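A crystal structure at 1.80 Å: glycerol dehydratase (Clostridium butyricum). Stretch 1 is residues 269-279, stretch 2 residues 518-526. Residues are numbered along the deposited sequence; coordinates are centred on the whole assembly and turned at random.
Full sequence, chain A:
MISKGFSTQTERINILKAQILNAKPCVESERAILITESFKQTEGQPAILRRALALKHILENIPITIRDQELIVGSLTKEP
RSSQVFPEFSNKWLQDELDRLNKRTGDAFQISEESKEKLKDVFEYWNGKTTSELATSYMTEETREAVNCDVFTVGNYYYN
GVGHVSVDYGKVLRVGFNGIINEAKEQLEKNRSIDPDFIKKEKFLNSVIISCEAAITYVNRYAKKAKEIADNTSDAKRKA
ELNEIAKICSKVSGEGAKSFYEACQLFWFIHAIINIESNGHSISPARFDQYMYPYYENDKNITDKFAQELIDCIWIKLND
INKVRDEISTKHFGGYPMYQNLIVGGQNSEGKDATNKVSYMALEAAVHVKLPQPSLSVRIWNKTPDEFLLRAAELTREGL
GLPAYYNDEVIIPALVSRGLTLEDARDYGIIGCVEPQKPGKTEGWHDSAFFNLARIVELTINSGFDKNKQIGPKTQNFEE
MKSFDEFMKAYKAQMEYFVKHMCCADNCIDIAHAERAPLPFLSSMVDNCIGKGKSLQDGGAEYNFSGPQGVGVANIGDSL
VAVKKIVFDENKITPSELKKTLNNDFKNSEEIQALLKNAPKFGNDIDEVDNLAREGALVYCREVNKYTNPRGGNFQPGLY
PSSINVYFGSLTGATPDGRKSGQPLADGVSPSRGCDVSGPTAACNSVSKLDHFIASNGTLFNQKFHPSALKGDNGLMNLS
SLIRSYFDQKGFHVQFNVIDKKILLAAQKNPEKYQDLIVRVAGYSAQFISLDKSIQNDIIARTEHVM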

# COMPACT_ATOMS: atom_id res chain seq x y z
N PHE A 269 30.49 3.91 -10.65
CA PHE A 269 29.75 4.33 -9.46
C PHE A 269 28.26 4.09 -9.66
O PHE A 269 27.57 3.66 -8.74
N ILE A 270 27.75 4.38 -10.85
CA ILE A 270 26.34 4.14 -11.13
C ILE A 270 26.05 2.65 -10.93
O ILE A 270 25.15 2.26 -10.19
N HIS A 271 26.85 1.83 -11.61
CA HIS A 271 26.69 0.37 -11.54
C HIS A 271 26.84 -0.15 -10.11
O HIS A 271 26.02 -0.94 -9.64
N ALA A 272 27.87 0.31 -9.41
CA ALA A 272 28.11 -0.14 -8.05
C ALA A 272 26.97 0.18 -7.08
O ALA A 272 26.52 -0.69 -6.34
N ILE A 273 26.50 1.42 -7.09
CA ILE A 273 25.44 1.82 -6.18
C ILE A 273 24.14 1.06 -6.42
O ILE A 273 23.39 0.80 -5.48
N ILE A 274 23.87 0.68 -7.66
CA ILE A 274 22.67 -0.10 -7.94
C ILE A 274 22.74 -1.39 -7.12
O ILE A 274 21.75 -1.83 -6.53
N ASN A 275 23.94 -1.97 -7.09
CA ASN A 275 24.21 -3.22 -6.37
C ASN A 275 24.25 -3.08 -4.85
O ASN A 275 24.40 -4.07 -4.13
N ILE A 276 24.13 -1.85 -4.36
CA ILE A 276 24.11 -1.61 -2.92
C ILE A 276 22.65 -1.46 -2.50
O ILE A 276 22.24 -1.92 -1.43
N GLU A 277 21.85 -0.84 -3.36
CA GLU A 277 20.43 -0.66 -3.06
C GLU A 277 19.70 -2.00 -3.05
O GLU A 277 18.86 -2.25 -2.19
N SER A 278 20.04 -2.87 -4.00
CA SER A 278 19.39 -4.18 -4.09
C SER A 278 20.37 -5.21 -4.64
O SER A 278 21.33 -4.85 -5.31
N ASN A 279 20.11 -6.48 -4.36
CA ASN A 279 20.99 -7.54 -4.85
C ASN A 279 20.40 -8.33 -6.02
O ASN A 279 20.82 -9.45 -6.28
N PRO A 518 9.99 -0.75 -2.97
CA PRO A 518 10.04 0.03 -4.21
C PRO A 518 11.43 0.68 -4.18
O PRO A 518 11.90 1.08 -3.11
N LEU A 519 12.10 0.78 -5.33
CA LEU A 519 13.46 1.32 -5.37
C LEU A 519 13.62 2.72 -5.97
O LEU A 519 13.54 2.89 -7.19
N PRO A 520 13.89 3.72 -5.12
CA PRO A 520 14.07 5.12 -5.53
C PRO A 520 15.25 5.37 -6.47
O PRO A 520 15.10 6.01 -7.51
N PHE A 521 16.43 4.88 -6.10
CA PHE A 521 17.62 5.11 -6.91
C PHE A 521 17.54 4.48 -8.30
O PHE A 521 17.71 5.16 -9.32
N LEU A 522 17.28 3.18 -8.35
CA LEU A 522 17.19 2.48 -9.63
C LEU A 522 16.12 3.10 -10.53
O LEU A 522 16.35 3.33 -11.72
N SER A 523 14.95 3.39 -9.96
CA SER A 523 13.85 3.96 -10.72
C SER A 523 14.15 5.30 -11.37
O SER A 523 13.63 5.60 -12.45
N SER A 524 14.98 6.10 -10.73
CA SER A 524 15.31 7.42 -11.25
C SER A 524 16.05 7.37 -12.58
O SER A 524 16.08 8.35 -13.31
N MET A 525 16.63 6.21 -12.89
CA MET A 525 17.39 6.06 -14.12
C MET A 525 16.69 5.26 -15.23
O MET A 525 17.33 4.81 -16.17
N VAL A 526 15.37 5.11 -15.11
CA VAL A 526 14.59 4.39 -16.12
C VAL A 526 13.38 5.25 -16.48
O VAL A 526 12.63 5.68 -15.61

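What fills the apolar centre of the contact? Phe521 does: its CA-to-CB bond points toward stretch 1, and with chi1 at t its ring enters a hole formed by Ile270, Ile273, Ile274 and Glu277. Ile273, also pointing toward its partner and in an m, t rotamer, covers one face of the ring. Ile273 CG2 lies 3.9 Å from the Phe521 ring centroid and 22° off the ring normal, a CH-pi contact, and 3.6 Å from Phe521 CE1. Ile274 instead meets the ring edge, with Ile274 CG1 4.0 Å from Phe521 CE1.

How does the packing continue beyond the ring? The CA-to-CB bonds of Ile270 and Ile274 run sideways to stretch 2, yet both side chains, m, t, reach it. The CA-to-CB bond of Met525 points toward stretch 1, and in its m, t, m rotamer SD lies 3.7 Å from Ile270 CG2 and CE 4.0 Å from Ile274 CG1. Leu522 (t, p) adds its CD1, 3.9 Å from Ile274 CG2. Near the other end of the contact, Leu519 (m, t) extends CD1 to within 3.8 Å of Ser278 CB.

What holds the polar edge? Glu277, with chi1 and chi2 both t and chi3 at 56°, stretches its carboxylate to the start of helix 520-524. There the first turn leaves backbone NH groups without helical partners, and two of them are taken up: Leu522 N donates to Glu277 OE1 at 3.0 Å, and Phe521 N to Glu277 OE2 at 3.1 Å. Pro520 N has no hydrogen to offer, so its ring makes only a close contact, Pro520 CD to Glu277 OE2 at 3.3 Å.

Does Glu277 act alone at this helix start? Ser523, in the m rotamer, does not touch stretch 1, but its OG donates to Leu519 O at 2.6 Å, fastening the turn beside the carboxylate from within stretch 2.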

# COMPACT_ATOMS: atom_id res chain seq x y z
CB PHE A 269 30.01 5.80 -9.13
CG PHE A 269 31.27 6.04 -8.34
CD1 PHE A 269 31.52 5.32 -7.17
CD2 PHE A 269 32.20 6.98 -8.76
CE1 PHE A 269 32.68 5.54 -6.43
CE2 PHE A 269 33.37 7.21 -8.03
CZ PHE A 269 33.61 6.48 -6.86
CB ILE A 270 25.97 4.52 -12.58
CG1 ILE A 270 26.11 6.02 -12.80
CG2 ILE A 270 24.55 4.07 -12.89
CD1 ILE A 270 26.04 6.43 -14.25
CB HIS A 271 27.73 -0.30 -12.44
CG HIS A 271 27.45 -1.75 -12.69
ND1 HIS A 271 26.55 -2.19 -13.64
CD2 HIS A 271 27.95 -2.87 -12.11
CE1 HIS A 271 26.50 -3.51 -13.63
NE2 HIS A 271 27.34 -3.95 -12.71
CB ALA A 272 29.43 0.45 -7.53
CB ILE A 273 25.21 3.35 -6.24
CG1 ILE A 273 26.52 4.07 -5.86
CG2 ILE A 273 24.10 3.76 -5.28
CD1 ILE A 273 26.50 5.56 -6.08
CB ILE A 274 22.57 -0.47 -9.44
CG1 ILE A 274 22.23 0.78 -10.26
CG2 ILE A 274 21.50 -1.54 -9.64
CD1 ILE A 274 22.19 0.55 -11.76
CB ASN A 275 25.53 -3.81 -6.88
CG ASN A 275 25.38 -4.51 -8.22
OD1 ASN A 275 25.03 -5.69 -8.28
ND2 ASN A 275 25.62 -3.79 -9.31
CB ILE A 276 24.90 -0.33 -2.54
CG1 ILE A 276 26.37 -0.51 -2.91
CG2 ILE A 276 24.74 -0.03 -1.05
CD1 ILE A 276 27.25 0.70 -2.58
CB GLU A 277 19.78 0.26 -4.10
CG GLU A 277 18.28 0.42 -3.92
CD GLU A 277 17.66 1.42 -4.89
OE1 GLU A 277 17.83 1.24 -6.12
OE2 GLU A 277 17.01 2.38 -4.42
CB SER A 278 18.17 -4.09 -5.00
OG SER A 278 17.60 -5.37 -5.22
CB ASN A 279 21.41 -8.49 -3.72
CG ASN A 279 20.28 -9.35 -3.21
OD1 ASN A 279 19.10 -9.06 -3.44
ND2 ASN A 279 20.63 -10.42 -2.50
CB PRO A 518 8.89 1.02 -4.04
CG PRO A 518 8.84 1.23 -2.56
CD PRO A 518 9.01 -0.18 -2.02
CB LEU A 519 14.37 0.34 -6.12
CG LEU A 519 14.35 -1.10 -5.60
CD1 LEU A 519 15.42 -1.90 -6.32
CD2 LEU A 519 14.61 -1.14 -4.09
CB PRO A 520 14.25 5.86 -4.20
CG PRO A 520 13.66 4.95 -3.18
CD PRO A 520 14.06 3.58 -3.67
CB PHE A 521 18.87 4.61 -6.18
CG PHE A 521 20.16 4.92 -6.89
CD1 PHE A 521 20.88 3.92 -7.53
CD2 PHE A 521 20.64 6.23 -6.95
CE1 PHE A 521 22.06 4.20 -8.22
CE2 PHE A 521 21.81 6.53 -7.64
CZ PHE A 521 22.53 5.52 -8.28
CB LEU A 522 16.86 1.01 -9.39
CG LEU A 522 16.84 0.13 -10.65
CD1 LEU A 522 18.27 -0.04 -11.15
CD2 LEU A 522 16.22 -1.23 -10.34
CB SER A 523 12.61 4.09 -9.82
OG SER A 523 12.17 2.83 -9.36
CB SER A 524 16.14 8.20 -10.23
OG SER A 524 17.44 7.63 -10.07
CB MET A 525 18.75 5.42 -13.81
CG MET A 525 19.59 6.27 -12.85
SD MET A 525 21.16 5.50 -12.43
CE MET A 525 20.62 4.27 -11.29
CB VAL A 526 14.13 3.01 -15.61
CG1 VAL A 526 13.33 2.29 -16.70
CG2 VAL A 526 15.34 2.18 -15.21